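Local structure of putative Type I topoisomerase (Deinococcus radiodurans, 3M4A) at residues A[125-130]-A[220-225]. The protein binds DNA and, as a type IB topoisomerase, probably breaks, passes and rejoins single strands of it without ATP. Residues are numbered along the deposited sequence; the frame is centred on the assembly and turned at random.
Sequences ALMTRL and TELNAY. With ACY (acetic acid), chain D; nucleotides of chain B.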
ATOM      1  N   ALA A 125      -2.986   4.955  10.597  1.00  5.13           N
ATOM      2  CA  ALA A 125      -3.504   3.661  10.135  1.00  5.21           C
ATOM      3  C   ALA A 125      -4.625   3.857   9.107  1.00  4.86           C
ATOM      4  O   ALA A 125      -4.703   3.105   8.113  1.00  4.59           O
ATOM      5  CB  ALA A 125      -3.997   2.817  11.332  1.00  4.81           C
ATOM      6  N   LEU A 126      -5.500   4.837   9.333  1.00  4.64           N
ATOM      7  CA  LEU A 126      -6.579   5.153   8.383  1.00  4.65           C
ATOM      8  C   LEU A 126      -5.980   5.625   7.044  1.00  4.85           C
ATOM      9  O   LEU A 126      -6.407   5.211   5.949  1.00  3.05           O
ATOM     10  CB  LEU A 126      -7.494   6.240   8.960  1.00  5.03           C
ATOM     11  CG  LEU A 126      -8.376   5.848  10.147  1.00  5.36           C
ATOM     12  CD1 LEU A 126      -8.949   7.082  10.845  1.00  5.22           C
ATOM     13  CD2 LEU A 126      -9.525   4.958   9.625  1.00  4.19           C
ATOM     14  N   MET A 127      -4.965   6.474   7.133  1.00  4.41           N
ATOM     15  CA  MET A 127      -4.285   6.966   5.931  1.00  4.65           C
ATOM     16  C   MET A 127      -3.586   5.847   5.168  1.00  4.59           C
ATOM     17  O   MET A 127      -3.623   5.829   3.946  1.00  5.35           O
ATOM     18  CB  MET A 127      -3.291   8.083   6.297  1.00  4.36           C
ATOM     19  CG  MET A 127      -3.969   9.346   6.790  1.00  2.23           C
ATOM     20  SD  MET A 127      -2.809  10.486   7.577  1.00  6.88           S
ATOM     21  CE  MET A 127      -2.285  11.407   6.132  1.00  9.69           C
ATOM     22  N   THR A 128      -2.989   4.902   5.899  1.00  3.91           N
ATOM     23  CA  THR A 128      -2.307   3.753   5.310  1.00  3.77           C
ATOM     24  C   THR A 128      -3.331   2.855   4.625  1.00  3.16           C
ATOM     25  O   THR A 128      -3.086   2.350   3.532  1.00  3.12           O
ATOM     26  CB  THR A 128      -1.503   2.968   6.342  1.00  4.14           C
ATOM     27  OG1 THR A 128      -0.514   3.829   6.921  1.00  5.73           O
ATOM     28  CG2 THR A 128      -0.775   1.801   5.673  1.00  5.22           C
ATOM     29  N   ARG A 129      -4.486   2.671   5.249  1.00  2.70           N
ATOM     30  CA  ARG A 129      -5.556   1.917   4.576  1.00  2.75           C
ATOM     31  C   ARG A 129      -5.955   2.605   3.278  1.00  3.42           C
ATOM     32  O   ARG A 129      -6.157   1.953   2.264  1.00  2.35           O
ATOM     33  CB  ARG A 129      -6.772   1.689   5.482  1.00  2.91           C
ATOM     34  CG  ARG A 129      -7.863   0.858   4.810  1.00  2.39           C
ATOM     35  CD  ARG A 129      -8.908   0.435   5.802  1.00  2.99           C
ATOM     36  NE  ARG A 129      -8.354  -0.569   6.708  1.00  3.16           N
ATOM     37  CZ  ARG A 129      -9.021  -1.118   7.717  1.00  5.58           C
ATOM     38  NH1 ARG A 129     -10.294  -0.837   7.936  1.00  5.59           N
ATOM     39  NH2 ARG A 129      -8.411  -2.010   8.474  1.00  5.58           N
ATOM     40  N   LEU A 130      -6.074   3.921   3.290  1.00  3.21           N
ATOM     41  CA  LEU A 130      -6.404   4.649   2.044  1.00  3.10           C
ATOM     42  C   LEU A 130      -5.337   4.500   0.934  1.00  3.37           C
ATOM     43  O   LEU A 130      -5.682   4.364  -0.230  1.00  3.41           O
ATOM     44  CB  LEU A 130      -6.672   6.117   2.340  1.00  3.42           C
ATOM     45  CG  LEU A 130      -7.987   6.357   3.092  1.00  2.52           C
ATOM     46  CD1 LEU A 130      -8.040   7.761   3.685  1.00  4.03           C
ATOM     47  CD2 LEU A 130      -9.164   6.110   2.130  1.00  3.11           C
ATOM     48  N   THR A 220       5.868  13.693   6.533  1.00 12.83           N
ATOM     49  CA  THR A 220       7.036  13.144   7.227  1.00 12.71           C
ATOM     50  C   THR A 220       6.655  12.136   8.318  1.00 11.99           C
ATOM     51  O   THR A 220       7.233  11.056   8.398  1.00 11.80           O
ATOM     52  CB  THR A 220       7.900  14.256   7.830  1.00 13.13           C
ATOM     53  OG1 THR A 220       8.259  15.173   6.793  1.00 15.67           O
ATOM     54  CG2 THR A 220       9.183  13.666   8.482  1.00 14.06           C
ATOM     55  N   GLU A 221       5.650  12.484   9.111  1.00 11.75           N
ATOM     56  CA  GLU A 221       5.154  11.616  10.172  1.00 11.81           C
ATOM     57  C   GLU A 221       4.546  10.321   9.601  1.00 11.59           C
ATOM     58  O   GLU A 221       4.834   9.233  10.092  1.00 10.88           O
ATOM     59  CB  GLU A 221       4.142  12.358  11.040  1.00 12.11           C
ATOM     60  CG  GLU A 221       3.838  11.633  12.322  1.00 12.23           C
ATOM     61  CD  GLU A 221       2.866  12.358  13.215  1.00 13.35           C
ATOM     62  OE1 GLU A 221       2.352  13.420  12.810  1.00 16.10           O
ATOM     63  OE2 GLU A 221       2.618  11.844  14.333  1.00 16.32           O
ATOM     64  N   LEU A 222       3.742  10.443   8.549  1.00 11.08           N
ATOM     65  CA  LEU A 222       3.158   9.261   7.913  1.00 11.07           C
ATOM     66  C   LEU A 222       4.230   8.377   7.316  1.00 10.99           C
ATOM     67  O   LEU A 222       4.186   7.158   7.451  1.00 10.24           O
ATOM     68  CB  LEU A 222       2.133   9.627   6.833  1.00 10.78           C
ATOM     69  CG  LEU A 222       1.486   8.439   6.104  1.00 10.78           C
ATOM     70  CD1 LEU A 222       0.800   7.472   7.068  1.00 11.22           C
ATOM     71  CD2 LEU A 222       0.487   8.937   5.048  1.00 11.13           C
ATOM     72  N   ASN A 223       5.210   8.982   6.650  1.00 10.81           N
ATOM     73  CA  ASN A 223       6.287   8.181   6.077  1.00 11.49           C
ATOM     74  C   ASN A 223       7.092   7.421   7.138  1.00 11.13           C
ATOM     75  O   ASN A 223       7.537   6.318   6.879  1.00 10.87           O
ATOM     76  CB  ASN A 223       7.197   9.033   5.177  1.00 12.14           C
ATOM     77  CG  ASN A 223       6.537   9.385   3.835  1.00 14.09           C
ATOM     78  OD1 ASN A 223       5.750   8.607   3.290  1.00 16.86           O
ATOM     79  ND2 ASN A 223       6.866  10.551   3.301  1.00 17.50           N
ATOM     80  N   ALA A 224       7.251   7.996   8.331  1.00 11.09           N
ATOM     81  CA  ALA A 224       7.896   7.291   9.454  1.00 11.35           C
ATOM     82  C   ALA A 224       7.086   6.093   9.947  1.00 11.31           C
ATOM     83  O   ALA A 224       7.641   5.043  10.278  1.00 12.37           O
ATOM     84  CB  ALA A 224       8.167   8.261  10.614  1.00 11.54           C
ATOM     85  N   TYR A 225       5.766   6.261   9.993  1.00 10.70           N
ATOM     86  CA  TYR A 225       4.846   5.188  10.350  1.00 10.38           C
ATOM     87  C   TYR A 225       4.961   4.046   9.344  1.00  9.74           C
ATOM     88  O   TYR A 225       5.055   2.876   9.732  1.00  9.15           O
ATOM     89  CB  TYR A 225       3.420   5.741  10.410  1.00 10.23           C
ATOM     90  CG  TYR A 225       2.341   4.734  10.775  1.00 10.06           C
ATOM     91  CD1 TYR A 225       2.132   4.369  12.092  1.00  9.37           C
ATOM     92  CD2 TYR A 225       1.549   4.143   9.795  1.00  9.79           C
ATOM     93  CE1 TYR A 225       1.159   3.456  12.444  1.00 10.62           C
ATOM     94  CE2 TYR A 225       0.568   3.227  10.124  1.00 10.36           C
ATOM     95  CZ  TYR A 225       0.367   2.891  11.456  1.00  9.74           C
ATOM     96  OH  TYR A 225      -0.588   1.975  11.833  1.00 10.16           O
TER
HETATM   97  C   ACY D 804      -5.032  -1.562   5.412  1.00  8.62           C
HETATM   98  O   ACY D 804      -5.672  -1.400   6.478  1.00  7.88           O
HETATM   99  OXT ACY D 804      -5.585  -1.885   4.338  1.00  7.46           O
HETATM  100  CH3 ACY D 804      -3.546  -1.374   5.433  1.00  8.72           C
ATOM    101  P    DC B  10     -10.762  -3.212  11.103  1.00  5.88           P
ATOM    102  OP1  DC B  10      -9.406  -3.622  10.753  1.00  5.52           O
ATOM    103  OP2  DC B  10     -11.469  -2.304  10.168  1.00  4.77           O
ATOM    104  O5'  DC B  10     -11.638  -4.537  11.207  1.00  5.68           O
ATOM    105  C5'  DC B  10     -11.158  -5.628  12.010  1.00  6.55           C
ATOM    106  C4'  DC B  10     -12.242  -6.668  12.149  1.00  7.53           C
ATOM    107  O4'  DC B  10     -13.346  -6.131  12.940  1.00  6.40           O
ATOM    108  C3'  DC B  10     -12.864  -7.142  10.833  1.00  7.99           C
ATOM    109  O3'  DC B  10     -13.133  -8.524  10.890  1.00 12.32           O
ATOM    110  C2'  DC B  10     -14.168  -6.380  10.763  1.00  7.42           C
ATOM    111  C1'  DC B  10     -14.546  -6.439  12.232  1.00  6.17           C
ATOM    112  N1   DC B  10     -15.588  -5.494  12.665  1.00  4.90           N
ATOM    113  C2   DC B  10     -16.355  -5.848  13.783  1.00  3.47           C
ATOM    114  O2   DC B  10     -16.138  -6.932  14.359  1.00  5.00           O
ATOM    115  N3   DC B  10     -17.325  -5.009  14.194  1.00  4.03           N
ATOM    116  C4   DC B  10     -17.554  -3.864  13.554  1.00  5.01           C
ATOM    117  N4   DC B  10     -18.518  -3.074  14.020  1.00  6.12           N
ATOM    118  C5   DC B  10     -16.777  -3.481  12.420  1.00  6.27           C
ATOM    119  C6   DC B  10     -15.821  -4.324  12.011  1.00  5.79           C
TER
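Tyr-225 and Leu-222 of helix 219-230 rest against Ala-125, Met-127 and Thr-128 of helix 120-134, a buried meeting of two helices inside the catalytic core. The short segments cross at -78° with their axes 10.5 Å apart. Thr-128 OG1 lies at the edge of the tyrosine ring, near its plane, 3.4 Å from Tyr-225 CE2. CG of Tyr-225 is anti to its backbone N (chi1 -180°), and beyond it the ring extends to the backbone N and CA of Ala-125, with Tyr-225 OH 3.5 Å from Ala-125 CB. The two methyls of Leu-222 meet different residues: CD1 sits by Thr-128 OG1, while CD2 touches Met-127 CE at 3.9 Å, the methionine chain being bent at chi3 (88°). Thr-128 OG1 is hydrogen-bonded to Met-124 O, one turn earlier, and Tyr-225 OH to Asp-112 OD2 of helix 91-113.

Arg-129 projects from helix 120-134 to the DNA. Its NH1 donates to OP2 (2.9 Å) and its NH2 to OP1 (3.0 Å) of DC10 of chain B, a two-pronged grip on one phosphate. NE donates almost straight to O of an acetic acid molecule, probably from the crystallisation liquor, at 2.8 Å. Asp-185 forms a salt bridge with NH1, and His-132 ND1 is also hydrogen-bonded to the acetic acid. An alanine in place of Arg-129 would probably leave both phosphate oxygens without these donors and Asp-185 without its salt-bridge partner. Helix 120-134 thus packs on helix 219-230 through a largely apolar contact, whose two hydroxyls bond outside the pair, while its Arg-129 bonds the DNA phosphate.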